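Local coordinates for protein pyocin S5 (Pseudomonas aeruginosa PAO1, PDB 6THK) that is a bacteriocin imported into Pseudomonas aeruginosa, where it probably forms channels that depolarise the cytoplasmic membrane, at residues 123-129 / 167-172; 48-52 / 157-161; 105-110 / 180-185. The protein carries 1 engineered substitution. The contacts are given in a common frame with arbitrary orientation. Numbering follows the deposited sequence.

Helix 157-212 is common to all three contacts, contributing 157-161 to contact 2, 167-172 to contact 1 and 180-185 to contact 3. Its partners are, respectively, helix 42-87, the loop between helices 95-121 and 133-145, and helix 95-121. Contact centres lie about 15 Å apart for contacts 1 and 2, about 21 Å for contacts 1 and 3, and about 35 Å for contacts 2 and 3. Along the chain, contact 1 is nested within contact 3, while contact 2 crosses both. Segments 38 to 105 residues apart thus meet at successive levels of one long helix; the contact centres lie about 56 Å (contact 3), 76 Å (contact 1) and 90 Å (contact 2) from the chain's centre.

Contact 1. Residues 123-129 / 167-172; sequences GPFIDYE and RAVAYY. With ZN (zinc ion), chain F.
An extended loop, 123-129, runs beside under two turns of helix (167-172), with CA pairs G123-R167 at 8.0 Å, F125-Y171 at 9.0 Å and Y128-A168 at 7.6 Å. G123 (phi/psi -132/179°) leaves room for the R167 guanidinium: an ideal CB there would sit 2.6 Å from R167 CZ. P124 O receives a bifurcated pair of hydrogen bonds from R167 NH1 and R167 NH2, each at 2.8 Å; a t, t, p side chain brings R167 there. F125 (chi1 t) sets CE1 3.4 Å from Y171 CE1, the ring planes oblique at 52°, and I126 CD1 reaches within 3.6 Å of R167 NH2. D127 centres an inverse gamma turn (-85/80°), with a weak bond from Y128 N to I126 O at 3.0 Å. D127 OD1 binds zinc at 2.1 Å and lies 2.8 Å from Y171 OH in a weak hydrogen bond. Y128 (m) then enters a short 3-10 segment and receives A168 CB over its ring face, a CH-pi contact 3.9 Å from the centroid. F125, Y128, Y171 and Y172 form an aromatic cluster, with Y128 CD2 3.7 Å from Y171 CD2 and the Y128-Y171 and Y128-Y172 ring planes oblique at 63° and 52°. E129 chelates zinc through OE1 and OE2, both at 2.0 Å, and E129 OE1 accepts from Y172 OH at 3.2 Å. Bonded directly to zinc ligands, Y171 and Y172 form a second shell; a water 3.1 Å from E129 OE1 and Y171 OH adds a bridge. Y128 and Y172 touch helix 42-87, I126 packs on helix 133-145, and F125 meets F120 of helix 95-121.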
loop_
_atom_site.group_PDB
_atom_site.type_symbol
_atom_site.label_atom_id
_atom_site.label_comp_id
_atom_site.label_asym_id
_atom_site.label_seq_id
_atom_site.Cartn_x
_atom_site.Cartn_y
_atom_site.Cartn_z
ATOM N N GLY A 123 -16.319 -25.081 69.699
ATOM C CA GLY A 123 -16.625 -24.596 71.041
ATOM C C GLY A 123 -16.604 -23.084 71.180
ATOM O O GLY A 123 -16.288 -22.381 70.215
ATOM N N PRO A 124 -16.886 -22.554 72.364
ATOM C CA PRO A 124 -16.885 -21.098 72.561
ATOM C C PRO A 124 -15.489 -20.485 72.594
ATOM O O PRO A 124 -14.511 -21.204 72.750
ATOM C CB PRO A 124 -17.554 -20.934 73.923
ATOM C CG PRO A 124 -17.239 -22.194 74.637
ATOM C CD PRO A 124 -17.249 -23.272 73.591
ATOM N N PHE A 125 -15.411 -19.166 72.453
ATOM C CA PHE A 125 -14.138 -18.465 72.464
ATOM C C PHE A 125 -13.629 -18.187 73.877
ATOM O O PHE A 125 -14.229 -17.415 74.635
ATOM C CB PHE A 125 -14.174 -17.186 71.611
ATOM C CG PHE A 125 -12.911 -16.369 71.716
ATOM C CD1 PHE A 125 -11.685 -16.901 71.333
ATOM C CD2 PHE A 125 -12.938 -15.087 72.236
ATOM C CE1 PHE A 125 -10.506 -16.165 71.480
ATOM C CE2 PHE A 125 -11.763 -14.340 72.360
ATOM C CZ PHE A 125 -10.552 -14.884 71.982
ATOM N N ILE A 126 -12.493 -18.794 74.203
ATOM C CA ILE A 126 -11.840 -18.594 75.481
ATOM C C ILE A 126 -10.442 -18.032 75.188
ATOM O O ILE A 126 -9.645 -18.707 74.529
ATOM C CB ILE A 126 -11.804 -19.906 76.339
ATOM C CG1 ILE A 126 -13.168 -20.659 76.321
ATOM C CG2 ILE A 126 -11.344 -19.610 77.775
ATOM C CD1 ILE A 126 -13.135 -22.103 76.790
ATOM N N ASP A 127 -10.150 -16.790 75.637
ATOM C CA ASP A 127 -8.833 -16.191 75.429
ATOM C C ASP A 127 -7.964 -16.677 76.570
ATOM O O ASP A 127 -7.775 -15.960 77.554
ATOM C CB ASP A 127 -8.909 -14.652 75.391
ATOM C CG ASP A 127 -7.861 -13.998 74.506
ATOM O OD1 ASP A 127 -7.456 -14.625 73.495
ATOM O OD2 ASP A 127 -7.498 -12.837 74.779
ATOM N N TYR A 128 -7.460 -17.921 76.425
ATOM C CA TYR A 128 -6.685 -18.706 77.391
ATOM C C TYR A 128 -5.655 -17.923 78.198
ATOM O O TYR A 128 -5.650 -18.029 79.430
ATOM C CB TYR A 128 -6.022 -19.914 76.715
ATOM C CG TYR A 128 -6.991 -20.771 75.941
ATOM C CD1 TYR A 128 -7.875 -21.626 76.596
ATOM C CD2 TYR A 128 -7.037 -20.724 74.554
ATOM C CE1 TYR A 128 -8.785 -22.405 75.885
ATOM C CE2 TYR A 128 -7.958 -21.483 73.834
ATOM C CZ TYR A 128 -8.813 -22.338 74.502
ATOM O OH TYR A 128 -9.705 -23.093 73.790
ATOM N N GLU A 129 -4.812 -17.133 77.523
ATOM C CA GLU A 129 -3.746 -16.332 78.135
ATOM C C GLU A 129 -4.257 -15.281 79.132
ATOM O O GLU A 129 -3.541 -14.943 80.074
ATOM C CB GLU A 129 -2.836 -15.691 77.041
ATOM C CG GLU A 129 -3.199 -14.292 76.545
ATOM C CD GLU A 129 -3.810 -14.165 75.164
ATOM O OE1 GLU A 129 -4.112 -15.208 74.541
ATOM O OE2 GLU A 129 -3.990 -13.014 74.705
ATOM N N ARG A 167 -8.345 -28.265 71.426
ATOM C CA ARG A 167 -8.971 -27.054 70.894
ATOM C C ARG A 167 -8.147 -25.794 71.235
ATOM O O ARG A 167 -8.144 -24.844 70.442
ATOM C CB ARG A 167 -10.417 -26.935 71.394
ATOM C CG ARG A 167 -11.293 -26.044 70.523
ATOM C CD ARG A 167 -12.747 -26.077 70.918
ATOM N NE ARG A 167 -12.972 -25.445 72.216
ATOM C CZ ARG A 167 -13.301 -24.169 72.380
ATOM N NH1 ARG A 167 -13.440 -23.370 71.329
ATOM N NH2 ARG A 167 -13.494 -23.682 73.597
ATOM N N ALA A 168 -7.421 -25.804 72.388
ATOM C CA ALA A 168 -6.532 -24.708 72.806
ATOM C C ALA A 168 -5.315 -24.643 71.870
ATOM O O ALA A 168 -4.872 -23.553 71.522
ATOM C CB ALA A 168 -6.076 -24.906 74.244
ATOM N N VAL A 169 -4.795 -25.819 71.450
ATOM C CA VAL A 169 -3.684 -25.926 70.496
ATOM C C VAL A 169 -4.198 -25.393 69.163
ATOM O O VAL A 169 -3.580 -24.480 68.611
ATOM C CB VAL A 169 -3.120 -27.370 70.397
ATOM C CG1 VAL A 169 -2.277 -27.561 69.143
ATOM C CG2 VAL A 169 -2.315 -27.718 71.637
ATOM N N ALA A 170 -5.382 -25.891 68.709
ATOM C CA ALA A 170 -6.072 -25.452 67.490
ATOM C C ALA A 170 -6.217 -23.925 67.425
ATOM O O ALA A 170 -5.927 -23.351 66.370
ATOM C CB ALA A 170 -7.440 -26.111 67.393
ATOM N N TYR A 171 -6.606 -23.264 68.561
ATOM C CA TYR A 171 -6.760 -21.803 68.643
ATOM C C TYR A 171 -5.461 -21.056 68.337
ATOM O O TYR A 171 -5.486 -20.100 67.562
ATOM C CB TYR A 171 -7.340 -21.361 69.995
ATOM C CG TYR A 171 -7.259 -19.867 70.251
ATOM C CD1 TYR A 171 -8.080 -18.973 69.567
ATOM C CD2 TYR A 171 -6.349 -19.345 71.166
ATOM C CE1 TYR A 171 -7.992 -17.600 69.779
ATOM C CE2 TYR A 171 -6.252 -17.971 71.387
ATOM C CZ TYR A 171 -7.085 -17.103 70.702
ATOM O OH TYR A 171 -6.998 -15.746 70.924
ATOM N N TYR A 172 -4.347 -21.464 68.962
ATOM C CA TYR A 172 -3.054 -20.821 68.746
ATOM C C TYR A 172 -2.424 -21.219 67.402
ATOM O O TYR A 172 -1.599 -20.472 66.883
ATOM C CB TYR A 172 -2.108 -21.050 69.942
ATOM C CG TYR A 172 -2.553 -20.346 71.208
ATOM C CD1 TYR A 172 -2.581 -18.955 71.286
ATOM C CD2 TYR A 172 -2.930 -21.070 72.337
ATOM C CE1 TYR A 172 -3.004 -18.301 72.445
ATOM C CE2 TYR A 172 -3.324 -20.428 73.513
ATOM C CZ TYR A 172 -3.370 -19.043 73.558
ATOM O OH TYR A 172 -3.787 -18.400 74.696
HETATM ZN ZN ZN F . -5.421 -13.946 73.587
HETATM O O HOH W 1 -4.094 -14.944 71.403
#

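Contact 2. Residues 48-52 / 157-161; sequences YLQKN and FQQLV
Both segments are helical: 48-52 lies within helix 42-87, with a wider pi-type turn at 50-52, and 157-161 forms the first turn of helix 157-212. Their short axes approach no closer than 13.1 Å, and their N-to-C directions are inclined at 44°. The nearest CA atoms are those of N52 and V161, 7.7 Å apart. Regular i to i+4 backbone bonds hold each turn, N52 N to Y48 O at 2.9 Å and V161 N to F157 O at 3.0 Å. At a 13.1 Å axis separation the backbones do not pack closely; Y48 and Q158 span most of the gap, and the contact buries 183 Å² over both sides. Y48, with chi1 t, reaches straight across so that its hydroxyl meets three residues of the facing turn. Y48 OH accepts a hydrogen bond from Q158 NE2 at 3.0 Å (N-H...O angle 154°), stands 3.1 Å from F157 CE2 at the edge of that ring, and lies 3.8 Å from V161 CG2. For Q158, chi1 and chi2 both m fold the amide back toward the tyrosine. N52 (chi1 m) turns its amide onto its own helix, ND2 donating to Y48 O at 2.8 Å, while N52 O sits 3.9 Å from V161 CG1. On helix 133-145, W144 meets F157 edge-to-face and W140 touches V161. This is a surface interhelical contact made by side-chain tips: the glutamine amide satisfies the phenol oxygen as an acceptor, the Y48 hydroxyl is packed against the F157 ring edge and a V161 methyl, and the one apolar side-chain pair is Y48 CZ with F157 CE2 at 4.2 Å.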
loop_
_atom_site.group_PDB
_atom_site.type_symbol
_atom_site.label_atom_id
_atom_site.label_comp_id
_atom_site.label_asym_id
_atom_site.label_seq_id
_atom_site.Cartn_x
_atom_site.Cartn_y
_atom_site.Cartn_z
ATOM N N TYR A 48 -5.765 -29.667 91.518
ATOM C CA TYR A 48 -6.470 -30.051 90.289
ATOM C C TYR A 48 -6.381 -28.925 89.244
ATOM O O TYR A 48 -5.962 -29.191 88.121
ATOM C CB TYR A 48 -7.940 -30.453 90.556
ATOM C CG TYR A 48 -8.717 -30.749 89.280
ATOM C CD1 TYR A 48 -9.356 -29.728 88.572
ATOM C CD2 TYR A 48 -8.774 -32.039 88.760
ATOM C CE1 TYR A 48 -10.027 -29.987 87.379
ATOM C CE2 TYR A 48 -9.424 -32.304 87.554
ATOM C CZ TYR A 48 -10.060 -31.277 86.874
ATOM O OH TYR A 48 -10.746 -31.563 85.717
ATOM N N LEU A 49 -6.741 -27.673 89.629
ATOM C CA LEU A 49 -6.693 -26.510 88.735
ATOM C C LEU A 49 -5.283 -26.292 88.163
ATOM O O LEU A 49 -5.156 -26.016 86.969
ATOM C CB LEU A 49 -7.184 -25.220 89.433
ATOM C CG LEU A 49 -8.662 -25.119 89.846
ATOM C CD1 LEU A 49 -8.932 -23.819 90.579
ATOM C CD2 LEU A 49 -9.588 -25.237 88.667
ATOM N N GLN A 50 -4.231 -26.417 89.005
ATOM C CA GLN A 50 -2.844 -26.245 88.557
ATOM C C GLN A 50 -2.415 -27.337 87.594
ATOM O O GLN A 50 -1.946 -27.026 86.511
ATOM C CB GLN A 50 -1.860 -26.181 89.731
ATOM C CG GLN A 50 -1.801 -24.825 90.414
ATOM C CD GLN A 50 -0.722 -24.790 91.459
ATOM O OE1 GLN A 50 -0.587 -25.695 92.280
ATOM N NE2 GLN A 50 0.058 -23.732 91.468
ATOM N N LYS A 51 -2.591 -28.610 87.979
ATOM C CA LYS A 51 -2.183 -29.763 87.179
ATOM C C LYS A 51 -2.926 -29.921 85.853
ATOM O O LYS A 51 -2.297 -30.258 84.855
ATOM C CB LYS A 51 -2.314 -31.055 88.018
ATOM C CG LYS A 51 -1.718 -32.312 87.377
ATOM C CD LYS A 51 -2.163 -33.607 88.066
ATOM C CE LYS A 51 -3.456 -34.191 87.531
ATOM N NZ LYS A 51 -3.286 -34.816 86.189
ATOM N N ASN A 52 -4.259 -29.748 85.862
ATOM C CA ASN A 52 -5.137 -30.033 84.732
ATOM C C ASN A 52 -5.489 -28.847 83.850
ATOM O O ASN A 52 -5.829 -29.053 82.684
ATOM C CB ASN A 52 -6.418 -30.716 85.226
ATOM C CG ASN A 52 -6.156 -31.997 85.988
ATOM O OD1 ASN A 52 -6.023 -33.076 85.406
ATOM N ND2 ASN A 52 -6.014 -31.896 87.301
ATOM N N PHE A 157 -15.732 -35.835 82.445
ATOM C CA PHE A 157 -15.162 -34.497 82.473
ATOM C C PHE A 157 -13.701 -34.472 82.087
ATOM O O PHE A 157 -13.275 -33.529 81.428
ATOM C CB PHE A 157 -15.373 -33.795 83.817
ATOM C CG PHE A 157 -14.963 -32.336 83.802
ATOM C CD1 PHE A 157 -15.776 -31.375 83.214
ATOM C CD2 PHE A 157 -13.748 -31.933 84.341
ATOM C CE1 PHE A 157 -15.393 -30.037 83.187
ATOM C CE2 PHE A 157 -13.373 -30.590 84.325
ATOM C CZ PHE A 157 -14.192 -29.651 83.735
ATOM N N GLN A 158 -12.933 -35.499 82.494
ATOM C CA GLN A 158 -11.513 -35.617 82.165
ATOM C C GLN A 158 -11.310 -35.786 80.666
ATOM O O GLN A 158 -10.284 -35.344 80.140
ATOM C CB GLN A 158 -10.845 -36.758 82.942
ATOM C CG GLN A 158 -10.835 -36.550 84.464
ATOM C CD GLN A 158 -10.489 -35.137 84.898
ATOM O OE1 GLN A 158 -9.435 -34.589 84.563
ATOM N NE2 GLN A 158 -11.382 -34.531 85.657
ATOM N N GLN A 159 -12.306 -36.412 79.981
ATOM C CA GLN A 159 -12.310 -36.628 78.535
ATOM C C GLN A 159 -12.513 -35.322 77.828
ATOM O O GLN A 159 -11.816 -35.054 76.845
ATOM C CB GLN A 159 -13.356 -37.660 78.087
ATOM C CG GLN A 159 -13.100 -38.237 76.682
ATOM C CD GLN A 159 -11.680 -38.732 76.406
ATOM O OE1 GLN A 159 -10.919 -39.128 77.303
ATOM N NE2 GLN A 159 -11.311 -38.718 75.134
ATOM N N LEU A 160 -13.378 -34.474 78.383
ATOM C CA LEU A 160 -13.639 -33.153 77.833
ATOM C C LEU A 160 -12.409 -32.266 77.992
ATOM O O LEU A 160 -12.068 -31.503 77.102
ATOM C CB LEU A 160 -14.829 -32.505 78.518
ATOM C CG LEU A 160 -15.057 -31.065 78.074
ATOM C CD1 LEU A 160 -15.840 -31.035 76.778
ATOM C CD2 LEU A 160 -15.759 -30.256 79.145
ATOM N N VAL A 161 -11.769 -32.353 79.148
ATOM C CA VAL A 161 -10.531 -31.608 79.428
ATOM C C VAL A 161 -9.519 -31.855 78.296
ATOM O O VAL A 161 -9.060 -30.892 77.704
ATOM C CB VAL A 161 -9.978 -31.867 80.870
ATOM C CG1 VAL A 161 -8.529 -31.405 81.039
ATOM C CG2 VAL A 161 -10.858 -31.186 81.909
#

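Contact 3. Residues 105-110 / 180-185; sequences VLHKME and AVKVLR
Segments 105-110 and 180-185, each an interior part of a longer helix, run nearly antiparallel: their axes approach to 10.2 Å at a signed crossing angle of -158°. The nearest CA atoms are L106 CA and V181 CA, 6.6 Å apart. Apolar packing accounts for most of the 372 Å² buried. L106 (t, p) points at the facing helix, bringing CD1 to 3.8 Å from V181 CG1 and CB to 3.7 Å from L184 CD2; its CD2 also lies 3.8 Å from R185 CA. L184, likewise t, p, places CD2 3.7 Å from V105 CG1 and 3.8 Å from M109 SD. The methionine, m, t, p, extends CE over the opposite turn, 3.6 Å from A180 CB and 3.9 Å from V181 CG2. Spacings of four, three and four residues connect M102, L106, M109 and L113 on one helix and L177, V181, L184 and L188 on the other. This heptad-like pattern is consistent with the coiled coil predicted for 174-217, and helix 42-87 packs alongside as a third helix: M109 touches V75, A180 touches I71 and V105 touches Q78. Electrostatic pairing borders the apolar seam. E110 OE1 forms a salt bridge with R185 NH1 at 2.8 Å; both CA-to-CB bonds point sideways, and the side-chain ends come nearer and meet.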
loop_
_atom_site.group_PDB
_atom_site.type_symbol
_atom_site.label_atom_id
_atom_site.label_comp_id
_atom_site.label_asym_id
_atom_site.label_seq_id
_atom_site.Cartn_x
_atom_site.Cartn_y
_atom_site.Cartn_z
ATOM N N VAL A 105 2.378 -23.008 48.252
ATOM C CA VAL A 105 2.640 -22.966 49.685
ATOM C C VAL A 105 1.444 -22.326 50.409
ATOM O O VAL A 105 0.970 -22.889 51.403
ATOM C CB VAL A 105 3.992 -22.259 49.965
ATOM C CG1 VAL A 105 4.129 -21.840 51.423
ATOM C CG2 VAL A 105 5.157 -23.150 49.544
ATOM N N LEU A 106 0.933 -21.192 49.871
ATOM C CA LEU A 106 -0.218 -20.459 50.397
ATOM C C LEU A 106 -1.475 -21.291 50.375
ATOM O O LEU A 106 -2.251 -21.208 51.325
ATOM C CB LEU A 106 -0.442 -19.137 49.644
ATOM C CG LEU A 106 -1.458 -18.138 50.221
ATOM C CD1 LEU A 106 -1.199 -17.844 51.686
ATOM C CD2 LEU A 106 -1.441 -16.842 49.440
ATOM N N HIS A 107 -1.684 -22.096 49.314
ATOM C CA HIS A 107 -2.875 -22.935 49.216
ATOM C C HIS A 107 -2.900 -24.021 50.295
ATOM O O HIS A 107 -3.965 -24.316 50.852
ATOM C CB HIS A 107 -3.053 -23.514 47.808
ATOM C CG HIS A 107 -4.491 -23.761 47.461
ATOM N ND1 HIS A 107 -5.422 -22.723 47.449
ATOM C CD2 HIS A 107 -5.126 -24.916 47.150
ATOM C CE1 HIS A 107 -6.580 -23.282 47.133
ATOM N NE2 HIS A 107 -6.449 -24.597 46.934
ATOM N N LYS A 108 -1.711 -24.565 50.629
ATOM C CA LYS A 108 -1.530 -25.576 51.678
ATOM C C LYS A 108 -1.753 -24.947 53.066
ATOM O O LYS A 108 -2.389 -25.567 53.919
ATOM C CB LYS A 108 -0.139 -26.254 51.563
ATOM C CG LYS A 108 0.253 -27.216 52.699
ATOM C CD LYS A 108 -0.703 -28.401 52.875
ATOM C CE LYS A 108 -0.419 -29.174 54.139
ATOM N NZ LYS A 108 -1.502 -30.148 54.440
ATOM N N MET A 109 -1.245 -23.715 53.270
ATOM C CA MET A 109 -1.379 -22.943 54.506
ATOM C C MET A 109 -2.820 -22.556 54.772
ATOM O O MET A 109 -3.240 -22.607 55.926
ATOM C CB MET A 109 -0.530 -21.684 54.437
ATOM C CG MET A 109 0.865 -21.891 54.947
ATOM S SD MET A 109 1.995 -20.608 54.385
ATOM C CE MET A 109 1.347 -19.215 55.191
ATOM N N GLU A 110 -3.563 -22.153 53.724
ATOM C CA GLU A 110 -4.977 -21.777 53.794
ATOM C C GLU A 110 -5.865 -22.984 54.166
ATOM O O GLU A 110 -6.886 -22.797 54.829
ATOM C CB GLU A 110 -5.464 -21.214 52.443
ATOM C CG GLU A 110 -5.148 -19.754 52.166
ATOM C CD GLU A 110 -5.490 -19.271 50.768
ATOM O OE1 GLU A 110 -5.506 -18.039 50.563
ATOM O OE2 GLU A 110 -5.716 -20.110 49.867
ATOM N N ALA A 180 0.710 -15.810 59.214
ATOM C CA ALA A 180 1.607 -16.355 58.194
ATOM C C ALA A 180 1.022 -16.201 56.786
ATOM O O ALA A 180 1.761 -15.891 55.853
ATOM C CB ALA A 180 1.913 -17.815 58.490
ATOM N N VAL A 181 -0.302 -16.417 56.654
ATOM C CA VAL A 181 -1.095 -16.316 55.422
ATOM C C VAL A 181 -1.166 -14.842 54.958
ATOM O O VAL A 181 -0.958 -14.584 53.772
ATOM C CB VAL A 181 -2.507 -16.970 55.597
ATOM C CG1 VAL A 181 -3.472 -16.557 54.491
ATOM C CG2 VAL A 181 -2.419 -18.492 55.680
ATOM N N LYS A 182 -1.452 -13.887 55.889
ATOM C CA LYS A 182 -1.545 -12.447 55.600
ATOM C C LYS A 182 -0.241 -11.926 55.009
ATOM O O LYS A 182 -0.271 -11.193 54.020
ATOM C CB LYS A 182 -1.902 -11.649 56.863
ATOM C CG LYS A 182 -3.381 -11.693 57.222
ATOM C CD LYS A 182 -3.641 -11.227 58.658
ATOM C CE LYS A 182 -5.116 -11.115 58.971
ATOM N NZ LYS A 182 -5.783 -12.445 59.025
ATOM N N VAL A 183 0.900 -12.337 55.593
ATOM C CA VAL A 183 2.237 -11.965 55.139
ATOM C C VAL A 183 2.540 -12.590 53.765
ATOM O O VAL A 183 2.931 -11.846 52.872
ATOM C CB VAL A 183 3.326 -12.265 56.203
ATOM C CG1 VAL A 183 4.732 -12.010 55.659
ATOM C CG2 VAL A 183 3.088 -11.442 57.469
ATOM N N LEU A 184 2.333 -13.927 53.585
ATOM C CA LEU A 184 2.579 -14.617 52.311
ATOM C C LEU A 184 1.718 -14.063 51.175
ATOM O O LEU A 184 2.265 -13.790 50.119
ATOM C CB LEU A 184 2.472 -16.153 52.406
ATOM C CG LEU A 184 2.839 -16.975 51.133
ATOM C CD1 LEU A 184 4.260 -16.668 50.619
ATOM C CD2 LEU A 184 2.708 -18.449 51.372
ATOM N N ARG A 185 0.406 -13.837 51.413
ATOM C CA ARG A 185 -0.547 -13.267 50.451
ATOM C C ARG A 185 -0.107 -11.853 50.005
ATOM O O ARG A 185 -0.263 -11.514 48.834
ATOM C CB ARG A 185 -1.957 -13.231 51.061
ATOM C CG ARG A 185 -3.107 -13.151 50.064
ATOM C CD ARG A 185 -4.192 -14.178 50.367
ATOM N NE ARG A 185 -4.697 -14.072 51.738
ATOM C CZ ARG A 185 -5.743 -14.739 52.217
ATOM N NH1 ARG A 185 -6.428 -15.566 51.435
ATOM N NH2 ARG A 185 -6.125 -14.571 53.476
#